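PDB 4OLO: BMC domain protein, which forms the hexameric tiles of a glycyl-radical-type bacterial microcompartment shell and binds an iron-sulfur cluster, probably serving electron transfer across the shell. Local coordinates for the interface of chains A and B. Sequence-based numbering; all coordinates share one arbitrary frame. Chains: chain A/B, BMC domain protein.

Contact 1: the interface of chains A and B. Residues chain A 42-43, 46; chain B 4, 37-39, 73.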
ATOM      1  N   MET A  42      -8.595  -3.756   9.948  1.00 74.56           N
ATOM      2  CA  MET A  42      -9.924  -4.227   9.583  1.00 75.44           C
ATOM      3  C   MET A  42     -10.615  -5.128  10.585  1.00 74.91           C
ATOM      4  O   MET A  42     -11.789  -4.904  10.878  1.00 73.35           O
ATOM      5  CB  MET A  42     -10.010  -4.784   8.166  1.00 82.24           C
ATOM      6  CG  MET A  42     -11.390  -4.565   7.603  1.00 89.00           C
ATOM      7  SD  MET A  42     -11.684  -5.499   6.135  1.00101.32           S
ATOM      8  CE  MET A  42     -13.471  -5.625   6.191  1.00 98.40           C
ATOM      9  N   ILE A  43      -9.898  -6.129  11.122  1.00 70.29           N
ATOM     10  CA  ILE A  43     -10.429  -7.057  12.128  1.00 67.70           C
ATOM     11  C   ILE A  43     -11.010  -6.296  13.340  1.00 70.85           C
ATOM     12  O   ILE A  43     -12.133  -6.582  13.753  1.00 70.85           O
ATOM     13  CB  ILE A  43      -9.373  -8.128  12.501  1.00 71.21           C
ATOM     14  CG1 ILE A  43      -9.983  -9.323  13.245  1.00 69.81           C
ATOM     15  CG2 ILE A  43      -8.115  -7.532  13.171  1.00 71.29           C
ATOM     16  CD1 ILE A  43      -9.186 -10.543  13.184  1.00 68.78           C
ATOM     17  N   VAL A  46     -14.260  -4.291  12.244  1.00 64.51           N
ATOM     18  CA  VAL A  46     -15.431  -5.144  12.040  1.00 65.35           C
ATOM     19  C   VAL A  46     -16.037  -5.448  13.438  1.00 69.69           C
ATOM     20  O   VAL A  46     -17.254  -5.381  13.601  1.00 71.76           O
ATOM     21  CB  VAL A  46     -15.124  -6.427  11.202  1.00 70.00           C
ATOM     22  CG1 VAL A  46     -16.331  -7.376  11.152  1.00 71.09           C
ATOM     23  CG2 VAL A  46     -14.687  -6.065   9.789  1.00 70.31           C
TER
ATOM     24  N   ARG B   4     -10.159 -12.998  16.275  1.00 62.08           N
ATOM     25  CA  ARG B   4     -11.288 -12.388  16.987  1.00 62.18           C
ATOM     26  C   ARG B   4     -12.525 -13.193  16.713  1.00 67.36           C
ATOM     27  O   ARG B   4     -12.632 -13.828  15.669  1.00 67.30           O
ATOM     28  CB  ARG B   4     -11.533 -10.910  16.569  1.00 60.12           C
ATOM     29  CG  ARG B   4     -10.360  -9.947  16.788  1.00 66.08           C
ATOM     30  CD  ARG B   4     -10.129  -9.634  18.254  1.00 77.30           C
ATOM     31  NE  ARG B   4     -11.111  -8.680  18.745  1.00 90.08           N
ATOM     32  CZ  ARG B   4     -10.905  -7.373  18.766  1.00100.83           C
ATOM     33  NH1 ARG B   4      -9.748  -6.872  18.353  1.00 84.73           N
ATOM     34  NH2 ARG B   4     -11.849  -6.555  19.209  1.00 89.39           N
ATOM     35  N   LEU B  37     -12.961 -14.377  13.111  1.00 62.10           N
ATOM     36  CA  LEU B  37     -12.168 -13.546  12.188  1.00 61.46           C
ATOM     37  C   LEU B  37     -10.685 -13.786  12.377  1.00 63.43           C
ATOM     38  O   LEU B  37     -10.227 -13.863  13.507  1.00 62.96           O
ATOM     39  CB  LEU B  37     -12.476 -12.039  12.375  1.00 61.78           C
ATOM     40  CG  LEU B  37     -13.912 -11.555  12.110  1.00 65.30           C
ATOM     41  CD1 LEU B  37     -14.097 -10.156  12.618  1.00 66.11           C
ATOM     42  CD2 LEU B  37     -14.303 -11.669  10.623  1.00 63.23           C
ATOM     43  N   ILE B  38      -9.952 -13.952  11.276  1.00 60.40           N
ATOM     44  CA  ILE B  38      -8.512 -14.186  11.304  1.00 61.38           C
ATOM     45  C   ILE B  38      -7.874 -13.286  10.264  1.00 67.14           C
ATOM     46  O   ILE B  38      -8.291 -13.286   9.101  1.00 67.64           O
ATOM     47  CB  ILE B  38      -8.030 -15.685  11.196  1.00 64.76           C
ATOM     48  CG1 ILE B  38      -8.794 -16.655  12.119  1.00 65.75           C
ATOM     49  CG2 ILE B  38      -6.543 -15.818  11.497  1.00 67.98           C
ATOM     50  CD1 ILE B  38      -9.720 -17.512  11.371  1.00 79.69           C
ATOM     51  N   GLN B  39      -6.900 -12.479  10.698  1.00 63.48           N
ATOM     52  CA  GLN B  39      -6.169 -11.570   9.824  1.00 64.40           C
ATOM     53  C   GLN B  39      -4.686 -11.884   9.917  1.00 69.44           C
ATOM     54  O   GLN B  39      -4.149 -12.034  11.014  1.00 71.98           O
ATOM     55  CB  GLN B  39      -6.424 -10.104  10.196  1.00 66.14           C
ATOM     56  CG  GLN B  39      -6.013  -9.118   9.098  1.00 75.32           C
ATOM     57  CD  GLN B  39      -6.382  -7.676   9.407  1.00 97.49           C
ATOM     58  OE1 GLN B  39      -7.518  -7.336   9.736  1.00 93.19           O
ATOM     59  NE2 GLN B  39      -5.432  -6.783   9.277  1.00 96.54           N
ATOM     60  N   LEU B  73      -8.853 -10.572   4.960  1.00 85.44           N
ATOM     61  CA  LEU B  73      -9.315 -11.210   6.169  1.00 79.70           C
ATOM     62  C   LEU B  73     -10.026 -12.515   5.835  1.00 76.47           C
ATOM     63  O   LEU B  73     -10.561 -12.679   4.739  1.00 76.78           O
ATOM     64  CB  LEU B  73     -10.330 -10.183   6.736  1.00 79.78           C
ATOM     65  CG  LEU B  73     -10.912 -10.281   8.111  1.00 82.43           C
ATOM     66  CD1 LEU B  73      -9.853 -10.065   9.169  1.00 81.83           C
ATOM     67  CD2 LEU B  73     -11.947  -9.211   8.279  1.00 85.03           C
TER

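Contact 2: the interface of chains A and B. Residues chain A 46, 49, 62, 64, 71; chain B 16.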
ATOM      1  N   VAL A  46     -14.260  -4.291  12.244  1.00 64.51           N
ATOM      2  CA  VAL A  46     -15.431  -5.144  12.040  1.00 65.35           C
ATOM      3  C   VAL A  46     -16.037  -5.448  13.438  1.00 69.69           C
ATOM      4  O   VAL A  46     -17.254  -5.381  13.601  1.00 71.76           O
ATOM      5  CB  VAL A  46     -15.124  -6.427  11.202  1.00 70.00           C
ATOM      6  CG1 VAL A  46     -16.331  -7.376  11.152  1.00 71.09           C
ATOM      7  CG2 VAL A  46     -14.687  -6.065   9.789  1.00 70.31           C
ATOM      8  N   ALA A  49     -17.648  -2.193  14.680  1.00 64.56           N
ATOM      9  CA  ALA A  49     -18.881  -2.003  13.909  1.00 65.42           C
ATOM     10  C   ALA A  49     -20.021  -2.778  14.559  1.00 71.73           C
ATOM     11  O   ALA A  49     -21.136  -2.266  14.633  1.00 74.65           O
ATOM     12  CB  ALA A  49     -18.688  -2.471  12.468  1.00 66.62           C
ATOM     13  N   ASP A  62     -19.401   2.178   7.298  1.00 84.25           N
ATOM     14  CA  ASP A  62     -18.051   1.694   7.007  1.00 84.26           C
ATOM     15  C   ASP A  62     -17.567   2.534   5.847  1.00 89.22           C
ATOM     16  O   ASP A  62     -18.194   2.557   4.784  1.00 92.33           O
ATOM     17  CB  ASP A  62     -17.998   0.176   6.691  1.00 87.96           C
ATOM     18  CG  ASP A  62     -18.929  -0.299   5.602  1.00108.07           C
ATOM     19  OD1 ASP A  62     -20.134   0.041   5.661  1.00112.48           O
ATOM     20  OD2 ASP A  62     -18.468  -1.050   4.717  1.00116.23           O
ATOM     21  N   ARG A  64     -15.282   3.195   2.958  1.00 95.68           N
ATOM     22  CA  ARG A  64     -14.473   2.396   2.027  1.00128.75           C
ATOM     23  C   ARG A  64     -13.775   3.264   0.993  1.00159.31           C
ATOM     24  O   ARG A  64     -13.025   4.167   1.366  1.00119.26           O
ATOM     25  CB  ARG A  64     -15.315   1.276   1.382  1.00131.61           C
ATOM     26  CG  ARG A  64     -15.745   0.240   2.415  1.00141.93           C
ATOM     27  CD  ARG A  64     -16.356  -1.025   1.872  1.00157.57           C
ATOM     28  NE  ARG A  64     -16.517  -1.992   2.961  1.00167.76           N
ATOM     29  CZ  ARG A  64     -15.703  -3.018   3.194  1.00181.16           C
ATOM     30  NH1 ARG A  64     -14.678  -3.258   2.386  1.00171.06           N
ATOM     31  NH2 ARG A  64     -15.918  -3.823   4.224  1.00163.89           N
ATOM     32  N   MET A  71     -12.391  -1.389   3.528  0.60 87.98           N
ATOM     33  CA  MET A  71     -12.828  -0.534   4.634  0.60 83.40           C
ATOM     34  C   MET A  71     -11.641   0.200   5.301  0.60 85.50           C
ATOM     35  O   MET A  71     -10.716  -0.444   5.806  0.60 84.78           O
ATOM     36  CB  MET A  71     -13.656  -1.360   5.635  0.60 84.04           C
ATOM     37  CG  MET A  71     -14.319  -0.551   6.715  0.60 84.45           C
ATOM     38  SD  MET A  71     -14.829  -1.587   8.113  0.60 86.56           S
ATOM     39  CE  MET A  71     -15.351  -0.325   9.227  0.60 80.63           C
TER
ATOM     40  N   ILE B  16     -21.142  -5.510   6.268  1.00 84.77           N
ATOM     41  CA  ILE B  16     -19.787  -4.947   6.180  1.00 83.25           C
ATOM     42  C   ILE B  16     -18.846  -6.027   5.643  1.00 87.33           C
ATOM     43  O   ILE B  16     -18.074  -5.778   4.721  1.00 88.16           O
ATOM     44  CB  ILE B  16     -19.319  -4.356   7.556  1.00 84.86           C
ATOM     45  CG1 ILE B  16     -19.921  -2.976   7.775  1.00 88.19           C
ATOM     46  CG2 ILE B  16     -17.794  -4.259   7.663  1.00 83.47           C
ATOM     47  CD1 ILE B  16     -20.297  -2.646   9.154  1.00 97.26           C
TER

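Contact 3: the interface of chains A and B. Residues chain A 41, 43-44; chain B 2-4, 39.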
ATOM      1  N   ARG A  41      -7.147  -1.498  12.336  1.00 69.51           N
ATOM      2  CA  ARG A  41      -6.996  -2.631  11.429  1.00 71.92           C
ATOM      3  C   ARG A  41      -8.396  -3.167  11.134  1.00 75.10           C
ATOM      4  O   ARG A  41      -9.300  -3.001  11.962  1.00 72.58           O
ATOM      5  CB  ARG A  41      -6.100  -3.703  12.055  1.00 75.92           C
ATOM      6  CG  ARG A  41      -4.630  -3.282  12.096  1.00 91.32           C
ATOM      7  CD  ARG A  41      -3.722  -4.311  12.753  1.00104.95           C
ATOM      8  NE  ARG A  41      -4.192  -4.715  14.085  1.00114.79           N
ATOM      9  CZ  ARG A  41      -3.848  -4.128  15.230  1.00125.77           C
ATOM     10  NH1 ARG A  41      -3.011  -3.093  15.231  1.00111.27           N
ATOM     11  NH2 ARG A  41      -4.327  -4.577  16.382  1.00108.40           N
ATOM     12  N   ILE A  43      -9.898  -6.129  11.122  1.00 70.29           N
ATOM     13  CA  ILE A  43     -10.429  -7.057  12.128  1.00 67.70           C
ATOM     14  C   ILE A  43     -11.010  -6.296  13.340  1.00 70.85           C
ATOM     15  O   ILE A  43     -12.133  -6.582  13.753  1.00 70.85           O
ATOM     16  CB  ILE A  43      -9.373  -8.128  12.501  1.00 71.21           C
ATOM     17  CG1 ILE A  43      -9.983  -9.323  13.245  1.00 69.81           C
ATOM     18  CG2 ILE A  43      -8.115  -7.532  13.171  1.00 71.29           C
ATOM     19  CD1 ILE A  43      -9.186 -10.543  13.184  1.00 68.78           C
ATOM     20  N   GLU A  44     -10.277  -5.282  13.839  1.00 67.39           N
ATOM     21  CA  GLU A  44     -10.649  -4.434  14.970  1.00 65.54           C
ATOM     22  C   GLU A  44     -11.892  -3.620  14.628  1.00 67.78           C
ATOM     23  O   GLU A  44     -12.792  -3.491  15.468  1.00 67.23           O
ATOM     24  CB  GLU A  44      -9.528  -3.453  15.301  1.00 66.69           C
ATOM     25  CG  GLU A  44      -8.129  -4.011  15.354  1.00 80.47           C
ATOM     26  CD  GLU A  44      -7.152  -2.978  15.874  1.00104.01           C
ATOM     27  OE1 GLU A  44      -6.799  -3.087  17.066  1.00114.66           O
ATOM     28  OE2 GLU A  44      -6.807  -2.021  15.139  1.00 93.66           O
TER
ATOM     29  N   GLU B   2      -3.859 -12.288  13.814  1.00 66.96           N
ATOM     30  CA  GLU B   2      -4.825 -11.750  14.766  1.00 66.34           C
ATOM     31  C   GLU B   2      -6.091 -12.605  14.697  1.00 65.75           C
ATOM     32  O   GLU B   2      -6.545 -12.941  13.607  1.00 63.48           O
ATOM     33  CB  GLU B   2      -5.201 -10.314  14.427  1.00 69.05           C
ATOM     34  CG  GLU B   2      -4.220  -9.265  14.890  1.00 88.78           C
ATOM     35  CD  GLU B   2      -4.771  -7.880  14.616  1.00123.01           C
ATOM     36  OE1 GLU B   2      -4.585  -7.383  13.481  1.00126.08           O
ATOM     37  OE2 GLU B   2      -5.486  -7.344  15.495  1.00116.12           O
ATOM     38  N   TYR B   3      -6.677 -12.906  15.851  1.00 61.62           N
ATOM     39  CA  TYR B   3      -7.878 -13.737  15.969  1.00 59.46           C
ATOM     40  C   TYR B   3      -8.923 -13.015  16.766  1.00 65.56           C
ATOM     41  O   TYR B   3      -8.631 -12.516  17.850  1.00 68.15           O
ATOM     42  CB  TYR B   3      -7.549 -15.047  16.725  1.00 60.28           C
ATOM     43  CG  TYR B   3      -6.506 -15.926  16.071  1.00 61.51           C
ATOM     44  CD1 TYR B   3      -5.144 -15.674  16.247  1.00 62.14           C
ATOM     45  CD2 TYR B   3      -6.878 -17.050  15.329  1.00 62.17           C
ATOM     46  CE1 TYR B   3      -4.179 -16.494  15.671  1.00 59.63           C
ATOM     47  CE2 TYR B   3      -5.918 -17.896  14.773  1.00 63.55           C
ATOM     48  CZ  TYR B   3      -4.573 -17.598  14.931  1.00 68.86           C
ATOM     49  OH  TYR B   3      -3.642 -18.442  14.402  1.00 74.78           O
ATOM     50  N   ARG B   4     -10.159 -12.998  16.275  1.00 62.08           N
ATOM     51  CA  ARG B   4     -11.288 -12.388  16.987  1.00 62.18           C
ATOM     52  C   ARG B   4     -12.525 -13.193  16.713  1.00 67.36           C
ATOM     53  O   ARG B   4     -12.632 -13.828  15.669  1.00 67.30           O
ATOM     54  CB  ARG B   4     -11.533 -10.910  16.569  1.00 60.12           C
ATOM     55  CG  ARG B   4     -10.360  -9.947  16.788  1.00 66.08           C
ATOM     56  CD  ARG B   4     -10.129  -9.634  18.254  1.00 77.30           C
ATOM     57  NE  ARG B   4     -11.111  -8.680  18.745  1.00 90.08           N
ATOM     58  CZ  ARG B   4     -10.905  -7.373  18.766  1.00100.83           C
ATOM     59  NH1 ARG B   4      -9.748  -6.872  18.353  1.00 84.73           N
ATOM     60  NH2 ARG B   4     -11.849  -6.555  19.209  1.00 89.39           N
ATOM     61  N   GLN B  39      -6.900 -12.479  10.698  1.00 63.48           N
ATOM     62  CA  GLN B  39      -6.169 -11.570   9.824  1.00 64.40           C
ATOM     63  C   GLN B  39      -4.686 -11.884   9.917  1.00 69.44           C
ATOM     64  O   GLN B  39      -4.149 -12.034  11.014  1.00 71.98           O
ATOM     65  CB  GLN B  39      -6.424 -10.104  10.196  1.00 66.14           C
ATOM     66  CG  GLN B  39      -6.013  -9.118   9.098  1.00 75.32           C
ATOM     67  CD  GLN B  39      -6.382  -7.676   9.407  1.00 97.49           C
ATOM     68  OE1 GLN B  39      -7.518  -7.336   9.736  1.00 93.19           O
ATOM     69  NE2 GLN B  39      -5.432  -6.783   9.277  1.00 96.54           N
TER

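Contact 1: the interface of chains A and B
A:Ile43, in the first turn of helix 42-54, pushes its side chain against the sheet of chain B, a helix-into-sheet contact between neighbouring BMC-domain subunits. The apolar part of the contact is built round this residue. With CG1 anti to the backbone N (chi1 -165°) and the chain extended to CD1, the long branch lies over strands 2-7 and 34-39 of chain B, where they run side by side. Its CG1 lies 3.6 Å from CG of B:Arg4, whose bent chain lends its aliphatic root to the packing. The tip methyl CD1 rests 3.7 Å from CB of B:Leu37, the two side chains running past each other in opposite senses. On another flank, CD1 of B:Leu73 from strand 73-78 comes to 3.9 Å from A:Ile43 CB. One turn on, CG1 of A:Val46 meets CD1 of B:Leu37 at 3.9 Å, continuing the apolar contact along the helix.

Polar contact comes from B:Gln39. Its side-chain carbonyl OE1 accepts a hydrogen bond from the backbone N of A:Ile43 at 3.0 Å, the donor lying nearly along the C=O axis (165°). An extended B:Gln39 side chain thus caps an amide at the N-terminal end of the helix, whose partly positive character probably suits the partly negative OE1.

Contact 2: the interface of chains A and B
Two torsions shape the meeting of B:Ile16 with chain A: its CG1 stands anti to the carbonyl carbon (chi1 -80°), while A:Asp62 holds CG between its backbone N and carbonyl carbon (chi1 53°). The ethyl branch of B:Ile16, on helix 11-17, therefore runs alongside the A:Asp62 side chain in the opposite sense, with CG1 3.6 Å from the carboxylate carbon CG. Beyond it, the terminal methyl CD1 touches CB of A:Ala49 on helix 42-54 at 3.7 Å. The shorter branch points a different way: CG2 lies 4.0 Å from SD of A:Met71, with A:Val46 CG2 a little farther off. One isoleucine is thus wedged between helix 42-54 and the end of strand 58-63.

Beside B:Ile16, whose CG2 meets the guanidinium edge of A:Arg64, NE of that arginine donates a hydrogen bond to OD2 of A:Asp62 at 2.8 Å within a salt bridge, the oxygen lying near the guanidinium plane. A:Met71 CB covers one face of that guanidinium. The pair would help fix the carboxylate, although A:Arg64 is poorly ordered and this support is tentative. For the shell protein, the site gives the interface a second foothold, an isoleucine set against a mixed apolar and charged surface, through which helix 11-17 of one subunit is seated against its neighbour.

Contact 3: the interface of chains A and B
The loop residue A:Arg41 and the first turn of helix 42-54 in chain A meet strand 2-7 of chain B, with the end of strand 34-39 beside it. The central pair is A:Arg41 and B:Glu2, whose side chains cross at about a right angle. The guanidinium grips the carboxylate side-on with two nitrogens: NE donates to OE1 at 2.8 Å, a hydrogen bond that is also a salt bridge, and NH2 donates to OE2 at 3.1 Å. This is not a flat, coplanar pairing, since the two planes stand 66° apart and both oxygens are approached from above the carboxylate plane. A bend at chi3 (-53°) in A:Arg41 turns its guanidinium towards B:Glu2, which reaches out on a chain extended beyond CG.

A:Glu44 acts from the second shell, approaching over a face of the guanidinium. Its OE1 forms a salt bridge with A:Arg41 NH2 at 3.0 Å, an ion contact and not an N-H directed bond, whereas NH2 points its N-H to B:Glu2. A:Glu44 OE2 takes a hydrogen bond from the backbone N of A:Arg41 at 2.9 Å. Both ends of A:Arg41 are thereby steadied, and the arginine probably offsets the charge of two nearby acids. On the face of the B:Glu2 carboxylate opposite the arginine, the methyl A:Ile43 CG2 packs 3.7 Å from B:Glu2 CD.

Contact 1 and contact 3 are overlapping parts of one patch, the centres of their C-alpha atoms about 3 Å apart, and share A:Ile43, B:Arg4 and B:Gln39. Contact 2 lies about 11 Å from contact 1 and 13 Å from contact 3 by the same measure; it shares A:Val46 with contact 1. Helix 42-54 of chain A runs through all three, so one helix meets chain B through A:Ile43 in its first turn and A:Val46 and A:Ala49 farther along, with the ion pair just before it. The interface is not an exact two-fold. Different surfaces of identical subunits meet, consistent with repetition round the six-copy assembly.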